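Local coordinates for protein MHP1 (Microbacterium liquefaciens, PDB 2JLN) that couples sodium binding to the uptake of 5-aryl-substituted hydantoins across the membrane, as a transporter of the nucleobase-cation-symport-1 family, at residues 92-97 / 375-380; 52-57 / 202-207; 20-25 / 461-466; 128-133 / 140-145; 173-178 / 303-308. One frame throughout, in Å; residues are numbered along the deposited sequence.

Interaction 1 of 5, residues 92-97 / 375-380; sequences VAARMP and GIMISD
Pro97 lies against the carboxylate of Asp380. Here the type I beta turn from Ala93 to Met96, with the proline after it, meets helix 371-384, in transmembrane helix 10. The proline ring and the Asp380 side chain cross obliquely. OD1 of Asp380 is 3.2 Å from Pro97 CB, and its OD2 is 3.6 Å from Met96 CG. Asp380 CG is anti to the backbone N (chi1 -166°), which brings it beside the ring. No hydrogen bond links the two segments. The carboxylate is served from outside them: OD2 by a salt bridge to Arg385, OD1 by a hydrogen bond with His441. An alanine here would probably leave Arg385 without its counter-charge and open a gap beside Pro97. One turn earlier on the helix, Ile376 CG2 packs on Pro97 CB at 3.7 Å. Met377 reaches further, to the turn itself. Its chain bends at the last torsion (chi3 85°), and CE ends 3.6 Å from Ala94 CA and 4.1 Å from Ala93 CB.

Interaction 2 of 5, residues 52-57 / 202-207; sequences MTSSFQ and GENPGM
Met207 brings its methyl group in between Met52 and Phe56, where the loop joining transmembrane helices 1 and 2 meets the loop leading into helix 209-217. Its CG is anti to the backbone N (chi1 -162°), and the chain bends only at its last torsion. CE then lies 3.3 Å from Met52 SD and 3.4 Å from Phe56 CE2. It meets the Phe56 ring at the edge, in the ring plane. Met52 is folded instead, bent at both outer torsions, and crosses Met207 at about a right angle. Ala212 of helix 209-217 packs on all three side chains. Nearer the Met207 backbone, Ser55 CB is 4.1 Å from Met207 CB. The polar link is at the other end of the contact. Gly202 N donates to Thr53 O at 2.7 Å, nearly straight (165°), and the positive phi of Gly202 suits a glycine. The chemistry is thus divided: one backbone hydrogen bond fixes one end of the loop pair, while sulfur, methyl and aromatic surfaces hold the other without directional bonds.

Interaction 3 of 5, residues 20-25 / 461-466; sequences TRYAER and RNEDYL
Arg21 and Tyr22 grip the short, weakly bonded helix 462-466 on the tight side of this contact. The Arg21 chain runs extended from CG to NE, past Leu466 O. NH1 donates to Asp464 O at 3.0 Å, with the acceptor tilted from the guanidinium plane. Tyr465 O lies over the centre of one guanidinium face, 3.0 Å above it, and is not hydrogen-bonded to it. An alanine here would probably leave Asp464 O without this donor and open a gap over Tyr465 O. Next to Arg21, Leu466 CB sits over the face of the Tyr22 ring in a CH-pi contact, 3.9 Å from the centroid. The Tyr22 hydroxyl donates to Glu463 OE1 at 3.1 Å, on the syn side of the carboxylate. Arg85 bonds to both side chains, hydrogen-bonding Tyr22 OH and forming a salt bridge with Glu463 OE2. Leu466 CD2 is 3.6 Å from Thr20 O. That oxygen is held side-on by Arg25, whose NE and NH2 both donate to it. The outer side is looser. The Asp464 side chain starts away from residues 20-25, and its carboxylate forms salt bridges with Arg461 and Arg467. Glu24 is exposed and accepts from Arg21 N. The contact joins parts near the two chain ends: the segment leading into transmembrane helix 1 is fastened to the tail after the last transmembrane helix.

Interaction 4 of 5, residues 128-133 / 140-145; sequences ALDEIT and TNLPLW
Trp145 folds back onto Leu129 and Thr133 within a helical hairpin, where helix 104-137, which carries transmembrane helix 3, turns back into helix 142-157, the start of transmembrane helix 4. Leu129 CB stands over one face of the indole. It makes a CH-pi contact 3.9 Å from the centroid of the six-membered ring, 10° off the normal. Asp130 N lies over the same face, toward the rim. Thr133 comes to the rim instead, tip to tip with the indole. Its CG2 is at the edge, near the ring plane, beside Trp145 CZ2. Its OG1 takes a weak hydrogen bond from Trp145 NE1 at 3.3 Å. OG1 stands between the backbone N and carbonyl carbon (chi1 70°), the crowded position, and donates weakly to Asp130 O. In the hairpin, Asp130 lies against the turn at Thr140 and Asn141. Its CG is anti to the backbone N (chi1 -161°). OD2 is 3.6 Å from Thr140 CG2. OD1 is near Asn141 O; as deposited, both are acceptors and make no hydrogen bond. Leu142 crosses Asp130 at about a right angle, with CD1 3.9 Å from Asp130 CB. The same leucine also packs on Trp123 and Leu127 of helix 104-137, while the Thr140 hydroxyl is hydrogen-bonded to Gly138 O.

Interaction 5 of 5, residues 173-178 / 303-308; sequences PVLLAM and QVFVLL
Leu175 and Met178 pack on Phe305 where helices 160-190 and 296-311, in transmembrane helices 5 and 8, cross beside the sodium site. Mhp1 belongs to the APC clan and has the LeuT-type fold, in which helix 8 supplies sodium ligands. The two short segments approach to 10.8 Å between axes, at 136° between their directions. The Leu175 side chain is about 5 Å from the bound sodium, and about 4 Å from the side chains of Ile41 and Ser312, both sodium-binding residues. It is therefore second-shell packing rather than a ligand. Leu308 O accepts a hydrogen bond from Ser312 OG. No hydrogen bond passes between the segments, and all the contacts are apolar. The first group is leucine on aromatic. Leu175 crosses Phe305 at about a right angle, and its CD2 lies 3.5 Å from Phe305 CD1. Phe305 CG is anti to the backbone N (chi1 167°), and its side chain also touches Phe267 of helix 242-278. The second group involves the thioether. Met178 slides past Phe305 in the opposite direction. Its bent chain sets CE 3.4 Å from Phe305 CB, with SD 4.0 Å from the same atom. The third group is aliphatic and lies nearer the surface: Val174 crosses Leu308 at about a right angle, and Val174 CG1 meets Leu308 CD2 at 3.9 Å.

How the interactions relate
From the N terminus, interaction 3 opens first, at 20-25, and closes last, at 461-466. It ties the N- and C-terminal parts together, and its loop encloses the other four. Interaction 2 (52-57 to 202-207) joins the loops before helices 58-79 and 209-217. Interaction 1 opens within that span, at 92-97, and closes beyond it at 375-380, so the two cross; it ties the turn after helix 90-93 to helix 371-384. Interaction 4 is a local hairpin inside both loops. Interaction 5 starts at 173-178, crosses interaction 2 and stays within interaction 1. Interactions 4 and 5 touch, Leu129 on Leu307 and Ile132 on Gln303, and together tie helices 104-137, 142-157, 160-190 and 296-311.

Interaction 1 of 5, residues 92-97 / 375-380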
# COMPACT_ATOMS: atom_id res chain seq x y z
N VAL A 92 -9.72 -4.43 12.11
CA VAL A 92 -10.16 -5.52 13.00
C VAL A 92 -9.02 -6.39 13.57
O VAL A 92 -9.01 -6.71 14.76
CB VAL A 92 -11.20 -6.43 12.31
CG1 VAL A 92 -11.24 -7.80 12.99
CG2 VAL A 92 -12.55 -5.77 12.34
N ALA A 93 -8.08 -6.78 12.70
CA ALA A 93 -6.94 -7.63 13.10
C ALA A 93 -6.01 -6.99 14.13
O ALA A 93 -5.35 -7.70 14.89
CB ALA A 93 -6.16 -8.09 11.88
N ALA A 94 -5.95 -5.65 14.17
CA ALA A 94 -5.08 -4.97 15.13
C ALA A 94 -5.58 -5.12 16.57
O ALA A 94 -4.82 -4.98 17.53
CB ALA A 94 -4.91 -3.52 14.77
N ARG A 95 -6.86 -5.44 16.71
CA ARG A 95 -7.48 -5.60 18.01
C ARG A 95 -6.75 -6.64 18.81
O ARG A 95 -6.78 -6.63 20.02
CB ARG A 95 -8.93 -6.00 17.84
CG ARG A 95 -9.78 -4.85 17.39
CD ARG A 95 -11.17 -5.26 17.02
NE ARG A 95 -11.86 -4.16 16.37
CZ ARG A 95 -13.09 -4.24 15.87
NH1 ARG A 95 -13.76 -5.38 15.96
NH2 ARG A 95 -13.64 -3.19 15.29
N MET A 96 -6.07 -7.53 18.11
CA MET A 96 -5.41 -8.65 18.74
C MET A 96 -4.27 -8.23 19.70
O MET A 96 -4.41 -8.38 20.91
CB MET A 96 -4.92 -9.61 17.65
CG MET A 96 -5.16 -11.08 17.91
SD MET A 96 -5.88 -12.01 16.52
CE MET A 96 -5.10 -11.29 15.05
N PRO A 97 -3.15 -7.69 19.19
CA PRO A 97 -2.07 -7.35 20.12
C PRO A 97 -2.35 -6.08 20.93
O PRO A 97 -2.19 -6.08 22.15
CB PRO A 97 -0.87 -7.15 19.20
CG PRO A 97 -1.48 -6.67 17.94
CD PRO A 97 -2.71 -7.54 17.79
N GLY A 375 5.81 -5.02 13.12
CA GLY A 375 6.65 -5.93 13.88
C GLY A 375 5.87 -6.62 14.97
O GLY A 375 6.05 -7.79 15.24
N ILE A 376 4.99 -5.87 15.60
CA ILE A 376 4.18 -6.38 16.69
C ILE A 376 3.05 -7.27 16.17
O ILE A 376 2.59 -8.16 16.88
CB ILE A 376 3.62 -5.21 17.51
CG1 ILE A 376 4.70 -4.69 18.45
CG2 ILE A 376 2.39 -5.62 18.30
CD1 ILE A 376 4.29 -3.46 19.18
N MET A 377 2.59 -7.01 14.95
CA MET A 377 1.47 -7.77 14.41
C MET A 377 1.98 -9.09 13.86
O MET A 377 1.31 -10.11 14.01
CB MET A 377 0.70 -7.00 13.34
CG MET A 377 -0.16 -5.89 13.90
SD MET A 377 -1.25 -5.08 12.69
CE MET A 377 -2.64 -6.21 12.74
N ILE A 378 3.17 -9.08 13.25
CA ILE A 378 3.70 -10.34 12.74
C ILE A 378 3.98 -11.26 13.92
O ILE A 378 3.78 -12.48 13.84
CB ILE A 378 4.97 -10.16 11.87
CG1 ILE A 378 4.60 -9.59 10.51
CG2 ILE A 378 5.70 -11.49 11.67
CD1 ILE A 378 5.80 -8.99 9.80
N SER A 379 4.41 -10.67 15.04
CA SER A 379 4.85 -11.45 16.20
C SER A 379 3.68 -12.00 17.02
O SER A 379 3.68 -13.18 17.39
CB SER A 379 5.77 -10.62 17.09
OG SER A 379 6.43 -11.43 18.04
N ASP A 380 2.70 -11.15 17.31
CA ASP A 380 1.49 -11.59 17.98
C ASP A 380 0.89 -12.81 17.25
O ASP A 380 0.70 -13.86 17.85
CB ASP A 380 0.50 -10.42 18.06
CG ASP A 380 -0.67 -10.66 19.05
OD1 ASP A 380 -0.59 -10.18 20.20
OD2 ASP A 380 -1.69 -11.29 18.65

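Interaction 2 of 5, residues 52-57 / 202-207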
# COMPACT_ATOMS: atom_id res chain seq x y z
N MET A 52 17.83 9.28 -7.81
CA MET A 52 18.89 8.34 -7.47
C MET A 52 20.07 8.36 -8.45
O MET A 52 21.17 7.97 -8.06
CB MET A 52 18.34 6.92 -7.40
CG MET A 52 17.38 6.71 -6.26
SD MET A 52 18.26 6.53 -4.71
CE MET A 52 19.03 4.95 -5.06
N THR A 53 19.86 8.77 -9.70
CA THR A 53 20.93 8.78 -10.71
C THR A 53 22.04 9.73 -10.32
O THR A 53 23.17 9.60 -10.77
CB THR A 53 20.46 9.24 -12.09
OG1 THR A 53 19.85 10.52 -11.95
CG2 THR A 53 19.48 8.25 -12.70
N SER A 54 21.70 10.71 -9.49
CA SER A 54 22.70 11.54 -8.83
C SER A 54 23.75 10.76 -8.04
O SER A 54 24.88 11.15 -7.99
CB SER A 54 22.02 12.54 -7.89
OG SER A 54 22.93 13.03 -6.92
N SER A 55 23.38 9.65 -7.40
CA SER A 55 24.30 8.95 -6.50
C SER A 55 24.85 7.63 -7.07
O SER A 55 25.90 7.15 -6.65
CB SER A 55 23.64 8.70 -5.14
OG SER A 55 22.99 9.86 -4.64
N PHE A 56 24.13 7.04 -8.02
CA PHE A 56 24.55 5.78 -8.62
C PHE A 56 24.23 5.87 -10.10
O PHE A 56 23.50 6.77 -10.53
CB PHE A 56 23.81 4.58 -8.01
CG PHE A 56 23.72 4.61 -6.50
CD1 PHE A 56 24.55 3.84 -5.72
CD2 PHE A 56 22.77 5.39 -5.86
CE1 PHE A 56 24.46 3.85 -4.34
CE2 PHE A 56 22.67 5.41 -4.47
CZ PHE A 56 23.52 4.64 -3.72
N GLN A 57 24.77 4.96 -10.90
CA GLN A 57 24.41 4.97 -12.30
C GLN A 57 23.13 4.15 -12.62
O GLN A 57 22.77 3.22 -11.90
CB GLN A 57 25.60 4.59 -13.17
CG GLN A 57 26.58 3.70 -12.48
CD GLN A 57 27.82 3.40 -13.34
OE1 GLN A 57 27.72 3.06 -14.52
NE2 GLN A 57 28.99 3.52 -12.72
N GLY A 202 25.59 8.73 -11.73
CA GLY A 202 26.49 8.49 -10.61
C GLY A 202 27.80 9.25 -10.54
O GLY A 202 28.86 8.63 -10.37
N GLU A 203 27.72 10.57 -10.62
CA GLU A 203 28.90 11.43 -10.61
C GLU A 203 28.99 12.22 -9.35
O GLU A 203 29.54 13.31 -9.35
CB GLU A 203 28.82 12.43 -11.75
CG GLU A 203 29.62 12.05 -12.96
CD GLU A 203 29.27 12.89 -14.15
OE1 GLU A 203 28.85 14.05 -13.96
OE2 GLU A 203 29.42 12.38 -15.28
N ASN A 204 28.44 11.69 -8.27
CA ASN A 204 28.42 12.42 -7.01
C ASN A 204 28.15 11.46 -5.86
O ASN A 204 27.22 11.67 -5.06
CB ASN A 204 27.37 13.54 -7.08
CG ASN A 204 27.31 14.38 -5.81
OD1 ASN A 204 26.37 15.15 -5.62
ND2 ASN A 204 28.31 14.22 -4.92
N PRO A 205 28.94 10.37 -5.79
CA PRO A 205 28.70 9.26 -4.85
C PRO A 205 28.80 9.74 -3.41
O PRO A 205 29.34 10.83 -3.20
CB PRO A 205 29.84 8.29 -5.17
CG PRO A 205 30.86 9.14 -5.85
CD PRO A 205 30.04 10.04 -6.70
N GLY A 206 28.28 8.95 -2.46
CA GLY A 206 28.20 9.35 -1.05
C GLY A 206 27.14 8.57 -0.26
O GLY A 206 27.38 8.13 0.88
N MET A 207 25.98 8.39 -0.88
CA MET A 207 24.87 7.64 -0.31
C MET A 207 25.20 6.16 -0.33
O MET A 207 25.55 5.61 -1.38
CB MET A 207 23.64 7.87 -1.17
CG MET A 207 22.34 7.51 -0.51
SD MET A 207 20.93 8.09 -1.46
CE MET A 207 20.40 6.58 -2.26

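Interaction 3 of 5, residues 20-25 / 461-466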
# COMPACT_ATOMS: atom_id res chain seq x y z
N THR A 20 -14.75 -12.61 5.42
CA THR A 20 -15.17 -12.78 4.05
C THR A 20 -15.15 -14.25 3.76
O THR A 20 -14.08 -14.88 3.80
CB THR A 20 -14.22 -12.01 3.09
OG1 THR A 20 -14.44 -10.60 3.24
CG2 THR A 20 -14.43 -12.42 1.62
N ARG A 21 -16.33 -14.79 3.45
CA ARG A 21 -16.56 -16.22 3.28
C ARG A 21 -15.84 -16.84 2.10
O ARG A 21 -15.69 -16.19 1.06
CB ARG A 21 -18.04 -16.50 3.15
CG ARG A 21 -18.78 -16.10 4.38
CD ARG A 21 -20.06 -16.89 4.62
NE ARG A 21 -20.74 -16.31 5.77
CZ ARG A 21 -20.90 -16.94 6.92
NH1 ARG A 21 -20.48 -18.18 7.03
NH2 ARG A 21 -21.50 -16.33 7.92
N TYR A 22 -15.41 -18.11 2.30
CA TYR A 22 -14.71 -18.94 1.30
C TYR A 22 -15.42 -18.87 -0.05
O TYR A 22 -14.82 -18.63 -1.10
CB TYR A 22 -14.62 -20.42 1.72
CG TYR A 22 -13.92 -20.71 3.04
CD1 TYR A 22 -12.67 -20.18 3.33
CD2 TYR A 22 -14.50 -21.52 3.98
CE1 TYR A 22 -12.04 -20.46 4.52
CE2 TYR A 22 -13.88 -21.80 5.16
CZ TYR A 22 -12.65 -21.27 5.43
OH TYR A 22 -12.06 -21.57 6.65
N ALA A 23 -16.72 -19.06 -0.01
CA ALA A 23 -17.50 -18.97 -1.21
C ALA A 23 -17.53 -17.56 -1.76
O ALA A 23 -17.75 -17.40 -2.95
CB ALA A 23 -18.92 -19.49 -0.98
N GLU A 24 -17.31 -16.54 -0.94
CA GLU A 24 -17.33 -15.16 -1.46
C GLU A 24 -15.97 -14.69 -2.10
O GLU A 24 -15.86 -13.56 -2.60
CB GLU A 24 -17.78 -14.18 -0.37
CG GLU A 24 -19.04 -14.57 0.38
CD GLU A 24 -19.33 -13.74 1.70
OE1 GLU A 24 -20.55 -13.60 2.05
OE2 GLU A 24 -18.37 -13.24 2.39
N ARG A 25 -14.95 -15.54 -2.11
CA ARG A 25 -13.62 -15.06 -2.53
C ARG A 25 -13.45 -15.01 -4.06
O ARG A 25 -13.95 -15.86 -4.76
CB ARG A 25 -12.52 -15.88 -1.86
CG ARG A 25 -12.73 -16.07 -0.35
CD ARG A 25 -11.88 -15.12 0.47
NE ARG A 25 -12.02 -15.31 1.91
CZ ARG A 25 -11.10 -15.86 2.69
NH1 ARG A 25 -9.95 -16.31 2.19
NH2 ARG A 25 -11.32 -15.97 3.98
N ARG A 461 -16.16 -21.48 17.23
CA ARG A 461 -17.12 -20.95 16.25
C ARG A 461 -16.46 -20.33 14.98
O ARG A 461 -17.17 -19.79 14.11
CB ARG A 461 -18.10 -19.95 16.90
CG ARG A 461 -18.62 -20.37 18.28
CD ARG A 461 -19.92 -19.65 18.69
NE ARG A 461 -20.02 -18.27 18.19
CZ ARG A 461 -20.75 -17.90 17.13
NH1 ARG A 461 -21.46 -18.81 16.43
NH2 ARG A 461 -20.78 -16.61 16.75
N ASN A 462 -15.13 -20.40 14.87
CA ASN A 462 -14.41 -19.72 13.77
C ASN A 462 -14.95 -20.09 12.39
O ASN A 462 -15.09 -19.24 11.50
CB ASN A 462 -12.90 -20.02 13.81
CG ASN A 462 -12.13 -19.10 14.74
OD1 ASN A 462 -12.63 -18.05 15.16
ND2 ASN A 462 -10.91 -19.49 15.07
N GLU A 463 -15.24 -21.37 12.20
CA GLU A 463 -15.59 -21.85 10.89
C GLU A 463 -17.04 -21.50 10.58
O GLU A 463 -17.46 -21.47 9.42
CB GLU A 463 -15.33 -23.35 10.80
CG GLU A 463 -13.85 -23.70 10.84
CD GLU A 463 -13.16 -23.42 9.52
OE1 GLU A 463 -13.86 -23.35 8.48
OE2 GLU A 463 -11.92 -23.26 9.51
N ASP A 464 -17.79 -21.19 11.63
CA ASP A 464 -19.14 -20.66 11.48
C ASP A 464 -19.13 -19.36 10.69
O ASP A 464 -20.01 -19.14 9.87
CB ASP A 464 -19.76 -20.38 12.85
CG ASP A 464 -20.30 -21.63 13.53
OD1 ASP A 464 -20.23 -22.75 12.96
OD2 ASP A 464 -20.80 -21.47 14.67
N TYR A 465 -18.16 -18.49 10.95
CA TYR A 465 -18.03 -17.21 10.23
C TYR A 465 -17.72 -17.32 8.74
O TYR A 465 -18.08 -16.43 7.95
CB TYR A 465 -16.96 -16.34 10.88
CG TYR A 465 -17.36 -15.79 12.20
CD1 TYR A 465 -17.20 -16.52 13.35
CD2 TYR A 465 -17.93 -14.53 12.30
CE1 TYR A 465 -17.59 -16.01 14.57
CE2 TYR A 465 -18.32 -14.00 13.51
CZ TYR A 465 -18.15 -14.75 14.65
OH TYR A 465 -18.53 -14.26 15.87
N LEU A 466 -17.06 -18.41 8.35
CA LEU A 466 -16.60 -18.59 6.98
C LEU A 466 -17.37 -19.60 6.13
O LEU A 466 -17.66 -19.33 4.96
CB LEU A 466 -15.13 -18.97 6.98
CG LEU A 466 -14.39 -17.90 7.73
CD1 LEU A 466 -12.93 -18.31 7.87
CD2 LEU A 466 -14.58 -16.62 6.94

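Interaction 4 of 5, residues 128-133 / 140-145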
# COMPACT_ATOMS: atom_id res chain seq x y z
N ALA A 128 -4.31 16.18 -14.83
CA ALA A 128 -4.33 15.48 -16.10
C ALA A 128 -5.62 15.75 -16.87
O ALA A 128 -5.59 16.14 -18.03
CB ALA A 128 -4.10 13.98 -15.91
N LEU A 129 -6.76 15.56 -16.24
CA LEU A 129 -8.02 15.73 -16.96
C LEU A 129 -8.11 17.17 -17.39
O LEU A 129 -8.62 17.46 -18.48
CB LEU A 129 -9.24 15.33 -16.11
CG LEU A 129 -9.34 13.85 -15.74
CD1 LEU A 129 -9.88 13.66 -14.33
CD2 LEU A 129 -10.15 13.10 -16.79
N ASP A 130 -7.60 18.06 -16.55
CA ASP A 130 -7.64 19.49 -16.84
C ASP A 130 -6.73 19.88 -18.02
O ASP A 130 -7.09 20.73 -18.86
CB ASP A 130 -7.28 20.31 -15.60
CG ASP A 130 -7.75 21.74 -15.71
OD1 ASP A 130 -8.85 21.95 -16.29
OD2 ASP A 130 -7.04 22.65 -15.24
N GLU A 131 -5.56 19.26 -18.10
CA GLU A 131 -4.70 19.43 -19.26
C GLU A 131 -5.38 18.88 -20.51
O GLU A 131 -5.32 19.49 -21.57
CB GLU A 131 -3.34 18.76 -19.07
CG GLU A 131 -2.31 19.22 -20.10
CD GLU A 131 -2.03 20.75 -20.07
OE1 GLU A 131 -2.51 21.46 -19.14
OE2 GLU A 131 -1.32 21.22 -20.99
N ILE A 132 -6.04 17.73 -20.40
CA ILE A 132 -6.76 17.18 -21.54
C ILE A 132 -7.87 18.10 -22.03
O ILE A 132 -8.02 18.29 -23.24
CB ILE A 132 -7.33 15.78 -21.26
CG1 ILE A 132 -6.20 14.83 -20.87
CG2 ILE A 132 -8.06 15.26 -22.48
CD1 ILE A 132 -6.64 13.39 -20.73
N THR A 133 -8.65 18.69 -21.13
CA THR A 133 -9.75 19.54 -21.60
C THR A 133 -9.25 20.84 -22.23
O THR A 133 -9.73 21.22 -23.29
CB THR A 133 -10.89 19.82 -20.56
OG1 THR A 133 -10.42 20.69 -19.52
CG2 THR A 133 -11.45 18.53 -20.00
N THR A 140 -9.94 26.03 -18.55
CA THR A 140 -8.94 25.62 -17.57
C THR A 140 -9.34 25.80 -16.10
O THR A 140 -8.70 26.53 -15.35
CB THR A 140 -7.60 26.35 -17.81
OG1 THR A 140 -7.23 26.22 -19.19
CG2 THR A 140 -6.48 25.76 -16.94
N ASN A 141 -10.40 25.13 -15.68
CA ASN A 141 -10.73 25.16 -14.26
C ASN A 141 -10.21 23.91 -13.54
O ASN A 141 -10.60 22.79 -13.87
CB ASN A 141 -12.24 25.34 -14.03
CG ASN A 141 -12.60 25.61 -12.57
OD1 ASN A 141 -11.73 25.60 -11.69
ND2 ASN A 141 -13.89 25.84 -12.30
N LEU A 142 -9.34 24.11 -12.56
CA LEU A 142 -8.80 22.99 -11.82
C LEU A 142 -9.65 22.55 -10.60
O LEU A 142 -9.98 21.37 -10.49
CB LEU A 142 -7.36 23.24 -11.40
CG LEU A 142 -6.68 22.02 -10.81
CD1 LEU A 142 -6.25 21.07 -11.92
CD2 LEU A 142 -5.49 22.45 -9.98
N PRO A 143 -10.00 23.48 -9.70
CA PRO A 143 -10.79 23.06 -8.53
C PRO A 143 -12.05 22.26 -8.89
O PRO A 143 -12.37 21.30 -8.20
CB PRO A 143 -11.17 24.38 -7.87
CG PRO A 143 -10.03 25.27 -8.21
CD PRO A 143 -9.63 24.90 -9.62
N LEU A 144 -12.75 22.64 -9.96
CA LEU A 144 -13.89 21.85 -10.40
C LEU A 144 -13.46 20.44 -10.78
O LEU A 144 -14.15 19.47 -10.44
CB LEU A 144 -14.62 22.52 -11.57
CG LEU A 144 -15.40 21.55 -12.47
CD1 LEU A 144 -16.88 21.53 -12.11
CD2 LEU A 144 -15.19 21.89 -13.96
N TRP A 145 -12.33 20.32 -11.49
CA TRP A 145 -11.79 19.03 -11.95
C TRP A 145 -11.23 18.16 -10.84
O TRP A 145 -11.17 16.94 -11.00
CB TRP A 145 -10.69 19.22 -12.99
CG TRP A 145 -11.14 19.14 -14.40
CD1 TRP A 145 -10.90 20.05 -15.40
CD2 TRP A 145 -11.89 18.08 -14.99
NE1 TRP A 145 -11.46 19.61 -16.57
CE2 TRP A 145 -12.08 18.41 -16.35
CE3 TRP A 145 -12.42 16.87 -14.50
CZ2 TRP A 145 -12.78 17.58 -17.24
CZ3 TRP A 145 -13.12 16.05 -15.38
CH2 TRP A 145 -13.29 16.41 -16.74

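Interaction 5 of 5, residues 173-178 / 303-308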
# COMPACT_ATOMS: atom_id res chain seq x y z
N PRO A 173 -1.93 -4.15 -19.76
CA PRO A 173 -1.29 -4.23 -21.09
C PRO A 173 -1.23 -2.88 -21.81
O PRO A 173 -0.22 -2.58 -22.46
CB PRO A 173 -2.18 -5.22 -21.84
CG PRO A 173 -3.52 -5.04 -21.17
CD PRO A 173 -3.17 -4.94 -19.72
N VAL A 174 -2.28 -2.07 -21.70
CA VAL A 174 -2.28 -0.74 -22.29
C VAL A 174 -1.12 0.10 -21.76
O VAL A 174 -0.35 0.69 -22.54
CB VAL A 174 -3.59 -0.01 -22.02
CG1 VAL A 174 -3.47 1.48 -22.39
CG2 VAL A 174 -4.69 -0.66 -22.79
N LEU A 175 -1.00 0.15 -20.42
CA LEU A 175 0.14 0.77 -19.72
C LEU A 175 1.53 0.22 -20.11
O LEU A 175 2.47 0.98 -20.29
CB LEU A 175 -0.04 0.67 -18.21
CG LEU A 175 -0.98 1.68 -17.58
CD1 LEU A 175 -0.89 1.63 -16.06
CD2 LEU A 175 -0.61 3.04 -18.06
N LEU A 176 1.66 -1.10 -20.21
CA LEU A 176 2.92 -1.70 -20.65
C LEU A 176 3.33 -1.24 -22.06
O LEU A 176 4.52 -1.01 -22.32
CB LEU A 176 2.82 -3.23 -20.63
CG LEU A 176 4.08 -3.91 -21.16
CD1 LEU A 176 5.30 -3.41 -20.38
CD2 LEU A 176 3.97 -5.43 -21.13
N ALA A 177 2.36 -1.11 -22.96
CA ALA A 177 2.64 -0.69 -24.33
C ALA A 177 2.89 0.80 -24.39
O ALA A 177 3.88 1.23 -24.97
CB ALA A 177 1.51 -1.09 -25.28
N MET A 178 2.01 1.60 -23.79
CA MET A 178 2.26 3.04 -23.72
C MET A 178 3.68 3.27 -23.20
O MET A 178 4.32 4.26 -23.56
CB MET A 178 1.27 3.76 -22.80
CG MET A 178 -0.21 3.54 -23.16
SD MET A 178 -1.35 4.75 -22.40
CE MET A 178 -0.66 6.29 -23.03
N GLN A 303 -1.28 12.43 -21.40
CA GLN A 303 -2.20 12.74 -20.31
C GLN A 303 -3.22 11.62 -19.99
O GLN A 303 -3.59 11.44 -18.83
CB GLN A 303 -2.94 14.02 -20.65
CG GLN A 303 -2.76 15.08 -19.61
CD GLN A 303 -1.37 15.68 -19.65
OE1 GLN A 303 -0.77 15.82 -20.74
NE2 GLN A 303 -0.85 16.04 -18.48
N VAL A 304 -3.68 10.89 -21.00
CA VAL A 304 -4.50 9.70 -20.77
C VAL A 304 -3.68 8.68 -19.96
O VAL A 304 -4.22 8.00 -19.09
CB VAL A 304 -5.06 9.09 -22.11
CG1 VAL A 304 -5.55 7.65 -21.93
CG2 VAL A 304 -6.17 9.94 -22.66
N PHE A 305 -2.38 8.59 -20.23
CA PHE A 305 -1.50 7.71 -19.47
C PHE A 305 -1.46 8.05 -17.96
O PHE A 305 -1.80 7.21 -17.12
CB PHE A 305 -0.08 7.76 -20.02
CG PHE A 305 0.93 7.13 -19.11
CD1 PHE A 305 1.25 5.79 -19.23
CD2 PHE A 305 1.55 7.88 -18.13
CE1 PHE A 305 2.20 5.21 -18.39
CE2 PHE A 305 2.49 7.31 -17.29
CZ PHE A 305 2.81 5.97 -17.41
N VAL A 306 -1.05 9.27 -17.62
CA VAL A 306 -1.01 9.72 -16.23
C VAL A 306 -2.32 9.42 -15.46
O VAL A 306 -2.30 8.97 -14.30
CB VAL A 306 -0.72 11.22 -16.17
CG1 VAL A 306 -0.77 11.72 -14.74
CG2 VAL A 306 0.62 11.52 -16.82
N LEU A 307 -3.45 9.68 -16.11
CA LEU A 307 -4.77 9.41 -15.54
C LEU A 307 -5.01 7.92 -15.35
O LEU A 307 -5.45 7.48 -14.30
CB LEU A 307 -5.86 9.97 -16.45
CG LEU A 307 -7.29 9.79 -15.94
CD1 LEU A 307 -7.52 10.72 -14.77
CD2 LEU A 307 -8.27 10.06 -17.05
N LEU A 308 -4.73 7.13 -16.37
CA LEU A 308 -4.85 5.69 -16.26
C LEU A 308 -3.92 5.13 -15.17
O LEU A 308 -4.24 4.15 -14.50
CB LEU A 308 -4.56 5.05 -17.60
CG LEU A 308 -5.23 3.71 -17.76
CD1 LEU A 308 -6.74 3.88 -17.56
CD2 LEU A 308 -4.90 3.08 -19.13